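Local coordinates for protein peptidase S15/CocE/NonD (Thaumarchaeota archaeon SCGC AB-539-E09, PDB 4PF1) that probably acts as a serine aminopeptidase of the S15 family, cleaving peptides from their N-terminal end with an alpha/beta-hydrolase catalytic domain, at residues Trp191-Phe197 / Pro263-Trp269. Residues are numbered along the deposited sequence; the frame is centred on the assembly and turned at random.
Sequences WMGDDWF and PSYDSFW
This is a buried aromatic cluster within the S15 peptidase part of an alpha/beta-hydrolase fold. It joins the loop that follows strand 178-184 to the turn leading into helix 267-270 and its Trp269, both before strand 287-292. Trp191, Trp196, Phe197, Tyr265 and Trp269 form the cluster. The backbones are closest at Trp191 and Tyr265, CA atoms 6.7 Å apart. Tyr265 is the centre of an inverse gamma turn (phi/psi -75/63). Asp266 follows as N-cap, its OD1 accepting a weak hydrogen bond from Phe268 N at 3.2 Å. Trp191, chi1 t, presents one side of its indole to both Tyr265 and Trp269. Tyr265 CB sits 3.4 Å above the centroid of the Trp191 six-membered ring, a CH-pi contact. Trp191 CD1 meets Trp269 CD1 at 3.5 Å over the Trp269 ring. Phe197 turns an edge toward the Trp269 face, offset, planes at 74°. Trp196 CD1 touches Trp269 CH2 at 3.6 Å, rim to rim. Met192 SD lies over the Tyr265 ring, 4.4 Å from its centroid, a Met-aromatic contact. Tyr265 OH is hydrogen-bonded to Asp189 OD2, and Trp269 NE1 to His262 O. One hydrogen bond links the segments: Trp191 NE1 donates to Pro263 O at 2.7 Å and 164°.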
ATOM      1  N   TRP A 191      34.593  13.558  12.119  1.00 15.37           N
ATOM      2  CA  TRP A 191      34.381  14.862  12.747  1.00 14.81           C
ATOM      3  C   TRP A 191      34.038  15.926  11.705  1.00 19.66           C
ATOM      4  O   TRP A 191      33.112  16.713  11.922  1.00 18.81           O
ATOM      5  CB  TRP A 191      35.624  15.282  13.545  1.00 13.46           C
ATOM      6  CG  TRP A 191      35.390  16.409  14.510  1.00 14.17           C
ATOM      7  CD1 TRP A 191      35.202  16.307  15.856  1.00 17.09           C
ATOM      8  CD2 TRP A 191      35.363  17.811  14.206  1.00 13.85           C
ATOM      9  NE1 TRP A 191      35.054  17.557  16.410  1.00 16.55           N
ATOM     10  CE2 TRP A 191      35.149  18.498  15.421  1.00 17.80           C
ATOM     11  CE3 TRP A 191      35.489  18.556  13.020  1.00 14.79           C
ATOM     12  CZ2 TRP A 191      35.077  19.895  15.487  1.00 17.21           C
ATOM     13  CZ3 TRP A 191      35.400  19.936  13.086  1.00 16.20           C
ATOM     14  CH2 TRP A 191      35.199  20.591  14.307  1.00 16.98           C
ATOM     15  N   MET A 192      34.814  15.989  10.597  1.00 17.36           N
ATOM     16  CA  MET A 192      34.619  17.004   9.559  1.00 17.42           C
ATOM     17  C   MET A 192      33.244  16.916   8.899  1.00 20.89           C
ATOM     18  O   MET A 192      32.584  17.943   8.760  1.00 20.94           O
ATOM     19  CB  MET A 192      35.728  16.957   8.496  1.00 19.94           C
ATOM     20  CG  MET A 192      36.987  17.730   8.889  1.00 24.02           C
ATOM     21  SD  MET A 192      36.730  19.484   9.314  1.00 28.31           S
ATOM     22  CE  MET A 192      36.125  20.122   7.747  1.00 25.05           C
ATOM     23  N   GLY A 193      32.808  15.716   8.516  1.00 16.91           N
ATOM     24  CA  GLY A 193      31.498  15.596   7.882  1.00 16.23           C
ATOM     25  C   GLY A 193      30.970  14.212   7.575  1.00 18.80           C
ATOM     26  O   GLY A 193      30.110  14.071   6.699  1.00 17.60           O
ATOM     27  N   ASP A 194      31.427  13.183   8.298  1.00 16.13           N
ATOM     28  CA  ASP A 194      30.902  11.854   8.029  1.00 15.66           C
ATOM     29  C   ASP A 194      29.870  11.412   9.104  1.00 19.25           C
ATOM     30  O   ASP A 194      28.790  11.996   9.154  1.00 18.87           O
ATOM     31  CB  ASP A 194      32.017  10.820   7.790  1.00 17.52           C
ATOM     32  CG  ASP A 194      32.652  10.912   6.399  1.00 24.67           C
ATOM     33  OD1 ASP A 194      31.950  11.324   5.446  1.00 23.51           O
ATOM     34  OD2 ASP A 194      33.842  10.561   6.265  1.00 29.39           O
ATOM     35  N   ASP A 195      30.169  10.390   9.922  1.00 15.88           N
ATOM     36  CA  ASP A 195      29.180   9.792  10.833  1.00 15.44           C
ATOM     37  C   ASP A 195      28.952  10.471  12.190  1.00 18.01           C
ATOM     38  O   ASP A 195      27.801  10.535  12.622  1.00 17.23           O
ATOM     39  CB  ASP A 195      29.523   8.323  11.097  1.00 17.20           C
ATOM     40  CG  ASP A 195      29.367   7.451   9.877  1.00 25.56           C
ATOM     41  OD1 ASP A 195      28.216   7.207   9.466  1.00 24.70           O
ATOM     42  OD2 ASP A 195      30.395   7.010   9.336  1.00 32.13           O
ATOM     43  N   TRP A 196      30.017  10.843  12.913  1.00 14.63           N
ATOM     44  CA  TRP A 196      29.890  11.317  14.299  1.00 14.51           C
ATOM     45  C   TRP A 196      29.593  12.818  14.416  1.00 17.18           C
ATOM     46  O   TRP A 196      28.763  13.197  15.240  1.00 16.06           O
ATOM     47  CB  TRP A 196      31.134  10.936  15.128  1.00 13.77           C
ATOM     48  CG  TRP A 196      31.747   9.611  14.743  1.00 14.89           C
ATOM     49  CD1 TRP A 196      33.022   9.395  14.308  1.00 17.94           C
ATOM     50  CD2 TRP A 196      31.079   8.338  14.681  1.00 14.62           C
ATOM     51  NE1 TRP A 196      33.194   8.070  13.980  1.00 17.37           N
ATOM     52  CE2 TRP A 196      32.015   7.398  14.195  1.00 18.70           C
ATOM     53  CE3 TRP A 196      29.773   7.904  14.976  1.00 15.88           C
ATOM     54  CZ2 TRP A 196      31.706   6.040  14.058  1.00 17.89           C
ATOM     55  CZ3 TRP A 196      29.455   6.566  14.791  1.00 17.42           C
ATOM     56  CH2 TRP A 196      30.415   5.651  14.337  1.00 18.19           C
ATOM     57  N   PHE A 197      30.272  13.661  13.623  1.00 13.57           N
ATOM     58  CA  PHE A 197      30.060  15.115  13.619  1.00 13.29           C
ATOM     59  C   PHE A 197      30.075  15.668  12.193  1.00 17.44           C
ATOM     60  O   PHE A 197      30.725  15.096  11.317  1.00 16.67           O
ATOM     61  CB  PHE A 197      31.153  15.860  14.433  1.00 15.18           C
ATOM     62  CG  PHE A 197      31.408  15.460  15.869  1.00 16.59           C
ATOM     63  CD1 PHE A 197      32.189  14.346  16.168  1.00 19.35           C
ATOM     64  CD2 PHE A 197      31.027  16.290  16.915  1.00 18.30           C
ATOM     65  CE1 PHE A 197      32.481  14.011  17.493  1.00 20.40           C
ATOM     66  CE2 PHE A 197      31.316  15.952  18.243  1.00 21.22           C
ATOM     67  CZ  PHE A 197      32.044  14.817  18.523  1.00 19.26           C
ATOM     68  N   PRO A 263      35.484  16.637  21.866  1.00 17.66           N
ATOM     69  CA  PRO A 263      34.399  17.287  21.099  1.00 16.90           C
ATOM     70  C   PRO A 263      34.922  18.144  19.933  1.00 19.89           C
ATOM     71  O   PRO A 263      34.229  18.288  18.926  1.00 18.25           O
ATOM     72  CB  PRO A 263      33.687  18.145  22.147  1.00 18.92           C
ATOM     73  CG  PRO A 263      34.728  18.442  23.169  1.00 23.92           C
ATOM     74  CD  PRO A 263      35.662  17.263  23.196  1.00 19.61           C
ATOM     75  N   SER A 264      36.146  18.695  20.068  1.00 16.94           N
ATOM     76  CA  SER A 264      36.777  19.531  19.041  1.00 16.62           C
ATOM     77  C   SER A 264      37.692  18.701  18.121  1.00 20.27           C
ATOM     78  O   SER A 264      38.097  17.594  18.485  1.00 19.93           O
ATOM     79  CB  SER A 264      37.566  20.666  19.687  1.00 20.23           C
ATOM     80  OG  SER A 264      38.770  20.196  20.271  1.00 30.22           O
ATOM     81  N   TYR A 265      38.026  19.254  16.939  1.00 16.61           N
ATOM     82  CA  TYR A 265      38.884  18.616  15.933  1.00 16.29           C
ATOM     83  C   TYR A 265      40.355  18.668  16.384  1.00 21.81           C
ATOM     84  O   TYR A 265      41.186  19.303  15.729  1.00 21.71           O
ATOM     85  CB  TYR A 265      38.687  19.311  14.565  1.00 16.62           C
ATOM     86  CG  TYR A 265      39.203  18.541  13.365  1.00 17.36           C
ATOM     87  CD1 TYR A 265      38.694  17.285  13.045  1.00 18.40           C
ATOM     88  CD2 TYR A 265      40.128  19.109  12.494  1.00 18.18           C
ATOM     89  CE1 TYR A 265      39.134  16.588  11.922  1.00 18.36           C
ATOM     90  CE2 TYR A 265      40.577  18.423  11.366  1.00 18.81           C
ATOM     91  CZ  TYR A 265      40.076  17.161  11.084  1.00 22.89           C
ATOM     92  OH  TYR A 265      40.511  16.478   9.975  1.00 19.64           O
ATOM     93  N   ASP A 266      40.668  17.994  17.512  1.00 18.89           N
ATOM     94  CA  ASP A 266      42.016  17.974  18.082  1.00 19.85           C
ATOM     95  C   ASP A 266      42.887  16.894  17.416  1.00 23.94           C
ATOM     96  O   ASP A 266      42.498  16.350  16.377  1.00 22.52           O
ATOM     97  CB  ASP A 266      41.967  17.786  19.618  1.00 22.19           C
ATOM     98  CG  ASP A 266      41.180  16.584  20.127  1.00 31.89           C
ATOM     99  OD1 ASP A 266      40.998  15.616  19.353  1.00 32.43           O
ATOM    100  OD2 ASP A 266      40.787  16.593  21.310  1.00 36.95           O
ATOM    101  N   SER A 267      44.066  16.591  18.016  1.00 21.26           N
ATOM    102  CA  SER A 267      45.029  15.604  17.511  1.00 21.21           C
ATOM    103  C   SER A 267      44.392  14.228  17.273  1.00 24.12           C
ATOM    104  O   SER A 267      44.777  13.549  16.326  1.00 23.44           O
ATOM    105  CB  SER A 267      46.207  15.467  18.471  1.00 26.63           C
ATOM    106  OG  SER A 267      45.797  14.954  19.729  1.00 38.31           O
ATOM    107  N   PHE A 268      43.414  13.826  18.124  1.00 19.91           N
ATOM    108  CA  PHE A 268      42.720  12.535  18.024  1.00 18.89           C
ATOM    109  C   PHE A 268      42.003  12.371  16.675  1.00 23.08           C
ATOM    110  O   PHE A 268      42.057  11.289  16.082  1.00 22.30           O
ATOM    111  CB  PHE A 268      41.713  12.367  19.186  1.00 20.03           C
ATOM    112  CG  PHE A 268      40.842  11.132  19.108  1.00 20.47           C
ATOM    113  CD1 PHE A 268      41.326   9.892  19.511  1.00 23.31           C
ATOM    114  CD2 PHE A 268      39.529  11.212  18.655  1.00 21.35           C
ATOM    115  CE1 PHE A 268      40.523   8.749  19.435  1.00 23.43           C
ATOM    116  CE2 PHE A 268      38.726  10.069  18.579  1.00 23.43           C
ATOM    117  CZ  PHE A 268      39.225   8.847  18.977  1.00 21.53           C
ATOM    118  N   TRP A 269      41.315  13.429  16.209  1.00 19.91           N
ATOM    119  CA  TRP A 269      40.560  13.392  14.959  1.00 19.53           C
ATOM    120  C   TRP A 269      41.433  13.732  13.752  1.00 23.15           C
ATOM    121  O   TRP A 269      41.246  13.145  12.685  1.00 22.37           O
ATOM    122  CB  TRP A 269      39.354  14.336  15.029  1.00 18.16           C
ATOM    123  CG  TRP A 269      38.315  13.931  16.035  1.00 18.95           C
ATOM    124  CD1 TRP A 269      37.963  14.606  17.166  1.00 22.09           C
ATOM    125  CD2 TRP A 269      37.481  12.762  15.988  1.00 18.49           C
ATOM    126  NE1 TRP A 269      36.963  13.932  17.829  1.00 21.45           N
ATOM    127  CE2 TRP A 269      36.640  12.801  17.122  1.00 22.36           C
ATOM    128  CE3 TRP A 269      37.344  11.695  15.080  1.00 19.57           C
ATOM    129  CZ2 TRP A 269      35.690  11.806  17.387  1.00 21.26           C
ATOM    130  CZ3 TRP A 269      36.403  10.708  15.344  1.00 20.65           C
ATOM    131  CH2 TRP A 269      35.593  10.766  16.486  1.00 21.15           C
TER